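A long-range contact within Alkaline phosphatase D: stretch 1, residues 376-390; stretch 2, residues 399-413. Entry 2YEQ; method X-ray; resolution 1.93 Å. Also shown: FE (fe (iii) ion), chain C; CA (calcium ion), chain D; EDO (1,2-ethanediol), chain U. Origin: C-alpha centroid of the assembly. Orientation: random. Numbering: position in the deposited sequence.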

# COMPACT_ATOMS: atom_id res chain seq x y z
N VAL A 376 11.62 -5.98 4.50
CA VAL A 376 11.08 -4.78 3.86
C VAL A 376 10.03 -5.20 2.88
O VAL A 376 10.29 -6.04 2.04
N LEU A 377 8.83 -4.62 3.01
CA LEU A 377 7.73 -4.77 2.08
C LEU A 377 7.58 -3.49 1.25
O LEU A 377 7.63 -2.39 1.80
N THR A 378 7.33 -3.66 -0.03
CA THR A 378 7.40 -2.61 -1.03
C THR A 378 6.32 -2.75 -2.10
O THR A 378 5.92 -3.86 -2.42
N GLY A 379 5.88 -1.63 -2.68
CA GLY A 379 5.05 -1.66 -3.87
C GLY A 379 5.67 -0.83 -4.97
O GLY A 379 6.84 -0.99 -5.29
N ASP A 380 4.85 0.03 -5.58
CA ASP A 380 5.26 1.11 -6.52
C ASP A 380 5.68 0.69 -7.91
O ASP A 380 5.31 1.35 -8.89
N VAL A 381 6.39 -0.42 -8.03
CA VAL A 381 7.06 -0.76 -9.28
C VAL A 381 6.27 -1.65 -10.22
O VAL A 381 6.72 -1.93 -11.32
N HIS A 382 5.07 -2.03 -9.81
CA HIS A 382 4.12 -2.73 -10.70
C HIS A 382 4.66 -4.08 -11.22
O HIS A 382 4.37 -4.50 -12.32
N ALA A 383 5.46 -4.73 -10.40
CA ALA A 383 6.02 -6.05 -10.72
C ALA A 383 6.59 -6.63 -9.44
O ALA A 383 6.87 -5.92 -8.47
N SER A 384 6.69 -7.95 -9.41
CA SER A 384 7.18 -8.62 -8.23
C SER A 384 8.68 -8.79 -8.31
O SER A 384 9.20 -9.19 -9.34
N TRP A 385 9.34 -8.52 -7.20
CA TRP A 385 10.77 -8.78 -7.04
C TRP A 385 11.02 -9.33 -5.63
O TRP A 385 10.22 -9.15 -4.73
N ALA A 386 12.17 -9.98 -5.43
CA ALA A 386 12.62 -10.34 -4.11
C ALA A 386 14.15 -10.25 -4.07
O ALA A 386 14.80 -10.61 -5.06
N SER A 387 14.69 -9.75 -2.97
CA SER A 387 16.12 -9.51 -2.82
C SER A 387 16.61 -9.92 -1.47
O SER A 387 15.96 -9.65 -0.44
N ASN A 388 17.81 -10.48 -1.44
CA ASN A 388 18.60 -10.51 -0.22
C ASN A 388 19.11 -9.08 0.07
O ASN A 388 19.59 -8.40 -0.83
N LEU A 389 19.02 -8.67 1.32
CA LEU A 389 19.57 -7.38 1.76
C LEU A 389 20.90 -7.60 2.49
O LEU A 389 20.92 -8.19 3.58
N HIS A 390 21.98 -7.11 1.89
CA HIS A 390 23.34 -7.24 2.44
C HIS A 390 23.79 -5.97 3.17
O HIS A 390 23.44 -4.86 2.76
N LYS A 399 27.48 -9.73 5.11
CA LYS A 399 26.45 -10.33 5.90
C LYS A 399 25.02 -9.92 5.44
O LYS A 399 24.73 -8.75 5.17
N ILE A 400 24.13 -10.91 5.38
CA ILE A 400 22.73 -10.67 5.05
C ILE A 400 21.98 -10.24 6.31
O ILE A 400 21.96 -10.96 7.31
N PHE A 401 21.43 -9.02 6.29
CA PHE A 401 20.69 -8.54 7.44
C PHE A 401 19.18 -8.77 7.27
O PHE A 401 18.40 -8.58 8.21
N GLY A 402 18.76 -9.17 6.09
CA GLY A 402 17.33 -9.36 5.87
C GLY A 402 16.97 -9.61 4.45
O GLY A 402 17.80 -10.02 3.64
N ALA A 403 15.71 -9.32 4.11
CA ALA A 403 15.19 -9.53 2.78
C ALA A 403 14.16 -8.45 2.42
O ALA A 403 13.55 -7.88 3.32
N GLU A 404 14.00 -8.21 1.13
CA GLU A 404 12.95 -7.33 0.61
C GLU A 404 12.01 -8.11 -0.29
O GLU A 404 12.45 -8.79 -1.20
N PHE A 405 10.71 -7.96 -0.03
CA PHE A 405 9.68 -8.48 -0.91
C PHE A 405 8.93 -7.32 -1.55
O PHE A 405 8.21 -6.58 -0.86
N VAL A 406 9.12 -7.16 -2.85
CA VAL A 406 8.48 -6.13 -3.63
C VAL A 406 7.27 -6.76 -4.28
O VAL A 406 7.37 -7.67 -5.08
N GLY A 407 6.10 -6.28 -3.93
CA GLY A 407 4.89 -6.80 -4.54
C GLY A 407 4.51 -6.16 -5.84
O GLY A 407 4.63 -4.95 -6.02
N THR A 408 4.02 -6.99 -6.75
CA THR A 408 3.39 -6.51 -7.97
C THR A 408 2.15 -5.64 -7.67
O THR A 408 1.71 -5.51 -6.53
N SER A 409 1.59 -5.07 -8.71
CA SER A 409 0.40 -4.24 -8.59
C SER A 409 -0.87 -5.10 -8.70
O SER A 409 -0.87 -6.16 -9.36
N ILE A 410 -1.94 -4.63 -8.06
CA ILE A 410 -3.28 -5.22 -8.17
C ILE A 410 -3.75 -5.16 -9.61
O ILE A 410 -4.29 -6.14 -10.14
N THR A 411 -3.57 -4.00 -10.27
CA THR A 411 -3.87 -3.85 -11.70
C THR A 411 -2.92 -2.97 -12.53
O THR A 411 -2.87 -3.12 -13.74
N SER A 412 -2.23 -2.02 -11.91
CA SER A 412 -1.50 -0.99 -12.69
C SER A 412 -0.55 -1.66 -13.65
O SER A 412 0.21 -2.56 -13.26
N GLY A 413 -0.65 -1.27 -14.91
CA GLY A 413 0.21 -1.78 -15.97
C GLY A 413 -0.44 -2.83 -16.85
O GLY A 413 0.05 -3.11 -17.94

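Strand 400-406 is the shared middle of this contact: strand 376-378 runs parallel to it and strand 384-390 antiparallel, so E404, F405 and V406 can meet neighbours from both flanks. From G402 on, alternation sorts them onto two faces; a bulge at L389 and H390 shifts the register before it.

On the face carrying E404 and V406, apolar packing centres on V406 (t). Its CG1 lies 3.4 Å from CG2 of V381 (m), its CB 3.8 Å from CB of W385 (m), and its CG2 3.9 Å from CB of T378. Further along, L389 (m, t) brings CD2 within 4.0 Å of E404 CB. Where G402 offers no side chain, L389 CD1 lies 4.1 Å from the position an ideal CB would take. On the other face F405 (m) sits between flanks, its CD1 4.2 Å from A386 CB and its CD2 4.5 Å from L377 CD2.

Rings are used as platforms. L389 CB lies over a face of F401 (p), 3.6 Å from its CZ; I400 CG1 (m, t) covers a face of H390 (m), 3.4 Å from NE2; S412 CB (m) covers a face of H382 (m), 3.3 Å from CE1.

Several buried polar groups find partners. E404, extended with chi1 and chi2 both t, accepts a hydrogen bond from T378 OG1 (m) at OE2, 2.6 Å away. Its OE1 accepts a hydrogen bond from water 3, 2.7 Å distant, which also lies 2.8 Å from S387 OG (m), bridging to the antiparallel flank. S384 OG (m) accepts a weak bond from T408 N at 3.3 Å, while S409 OG (p) donates to S412 O at 2.7 Å.

H382 combines packing with metal binding: NE2 coordinates the iron at 2.2 Å, and ND1 donates to ethanediol O2 at 3.0 Å. D380, whose CA-to-CB bond points away, binds calcium through OD1 at 2.4 Å.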

# COMPACT_ATOMS: atom_id res chain seq x y z
CB VAL A 376 12.19 -3.98 3.14
CG1 VAL A 376 11.61 -2.68 2.50
CG2 VAL A 376 13.31 -3.62 4.13
CB LEU A 377 6.43 -5.01 2.85
CG LEU A 377 6.44 -5.94 4.07
CD1 LEU A 377 5.04 -5.99 4.69
CD2 LEU A 377 6.95 -7.32 3.69
CB THR A 378 8.75 -2.70 -1.74
OG1 THR A 378 9.78 -2.63 -0.77
CG2 THR A 378 8.91 -1.63 -2.78
CB ASP A 380 6.32 2.05 -5.89
CG ASP A 380 6.65 3.26 -6.80
OD1 ASP A 380 5.77 4.14 -7.00
OD2 ASP A 380 7.78 3.26 -7.34
CB VAL A 381 8.52 -1.30 -9.04
CG1 VAL A 381 9.31 -0.32 -8.13
CG2 VAL A 381 8.51 -2.74 -8.48
CB HIS A 382 3.70 -1.84 -11.88
CG HIS A 382 3.07 -0.52 -11.48
ND1 HIS A 382 2.78 0.45 -12.42
CD2 HIS A 382 2.67 -0.02 -10.29
CE1 HIS A 382 2.24 1.50 -11.81
NE2 HIS A 382 2.16 1.25 -10.52
CB ALA A 383 7.08 -5.99 -11.84
CB SER A 384 6.54 -10.02 -8.12
OG SER A 384 5.19 -9.93 -7.73
CB TRP A 385 11.60 -7.49 -7.21
CG TRP A 385 11.41 -6.70 -8.47
CD1 TRP A 385 10.39 -5.84 -8.75
CD2 TRP A 385 12.29 -6.64 -9.60
NE1 TRP A 385 10.57 -5.26 -9.98
CE2 TRP A 385 11.73 -5.72 -10.52
CE3 TRP A 385 13.50 -7.27 -9.93
CZ2 TRP A 385 12.31 -5.43 -11.76
CZ3 TRP A 385 14.08 -6.99 -11.16
CH2 TRP A 385 13.48 -6.07 -12.06
CB ALA A 386 12.15 -11.76 -3.73
CB SER A 387 16.48 -8.00 -2.97
OG SER A 387 16.31 -7.59 -4.31
CB ASN A 388 19.81 -11.45 -0.41
CG ASN A 388 19.40 -12.93 -0.50
OD1 ASN A 388 19.90 -13.70 -1.34
ND2 ASN A 388 18.46 -13.31 0.35
CB LEU A 389 18.59 -6.68 2.71
CG LEU A 389 17.22 -6.33 2.08
CD1 LEU A 389 16.34 -5.63 3.12
CD2 LEU A 389 17.39 -5.48 0.82
CB HIS A 390 24.30 -7.54 1.30
CG HIS A 390 24.18 -8.92 0.76
ND1 HIS A 390 23.29 -9.26 -0.25
CD2 HIS A 390 24.85 -10.06 1.05
CE1 HIS A 390 23.43 -10.54 -0.54
NE2 HIS A 390 24.36 -11.05 0.24
CB LYS A 399 26.67 -9.91 7.35
CG LYS A 399 25.81 -10.69 8.32
CD LYS A 399 25.41 -9.86 9.51
CE LYS A 399 24.36 -10.58 10.35
NZ LYS A 399 24.47 -10.24 11.79
CB ILE A 400 22.10 -11.89 4.41
CG1 ILE A 400 22.70 -12.08 3.03
CG2 ILE A 400 20.55 -11.74 4.32
CD1 ILE A 400 22.27 -13.35 2.33
CB PHE A 401 21.02 -7.07 7.79
CG PHE A 401 20.48 -6.05 6.81
CD1 PHE A 401 19.20 -5.54 6.95
CD2 PHE A 401 21.29 -5.56 5.80
CE1 PHE A 401 18.72 -4.58 6.08
CE2 PHE A 401 20.82 -4.59 4.93
CZ PHE A 401 19.53 -4.10 5.06
CB ALA A 403 14.50 -10.90 2.68
CB GLU A 404 13.56 -6.17 -0.22
CG GLU A 404 12.47 -5.20 -0.72
CD GLU A 404 12.97 -3.99 -1.53
OE1 GLU A 404 14.07 -4.04 -2.15
OE2 GLU A 404 12.18 -3.00 -1.60
CB PHE A 405 8.71 -9.34 -0.09
CG PHE A 405 9.41 -10.47 0.61
CD1 PHE A 405 9.96 -11.50 -0.14
CD2 PHE A 405 9.58 -10.48 1.96
CE1 PHE A 405 10.67 -12.54 0.47
CE2 PHE A 405 10.31 -11.55 2.60
CZ PHE A 405 10.84 -12.56 1.83
CB VAL A 406 9.41 -5.59 -4.74
CG1 VAL A 406 8.72 -4.48 -5.56
CG2 VAL A 406 10.76 -5.10 -4.12
CB THR A 408 2.99 -7.69 -8.82
OG1 THR A 408 2.56 -7.26 -10.11
CG2 THR A 408 1.93 -8.57 -8.10
CB SER A 409 0.42 -3.25 -9.73
OG SER A 409 0.71 -3.90 -10.96
CB ILE A 410 -4.25 -4.50 -7.22
CG1 ILE A 410 -3.90 -4.81 -5.77
CG2 ILE A 410 -5.72 -4.81 -7.55
CD1 ILE A 410 -4.37 -6.23 -5.25
CB THR A 411 -5.25 -3.17 -11.89
OG1 THR A 411 -5.30 -2.00 -11.06
CG2 THR A 411 -6.41 -4.16 -11.54
CB SER A 412 -0.73 -0.04 -11.78
OG SER A 412 -1.58 0.51 -10.81
FE FE C . 1.36 2.56 -8.98
CA CA D . 3.55 4.90 -6.69
C1 EDO U . 2.95 1.01 -17.61
O1 EDO U . 1.65 1.18 -18.22
C2 EDO U . 2.88 1.25 -16.10
O2 EDO U . 3.44 0.16 -15.33
O HOH W 1 3.53 -2.47 -7.35
O HOH W 2 2.96 -3.80 -14.72
O HOH W 3 14.10 -5.92 -4.02
O HOH W 4 2.82 2.90 -5.25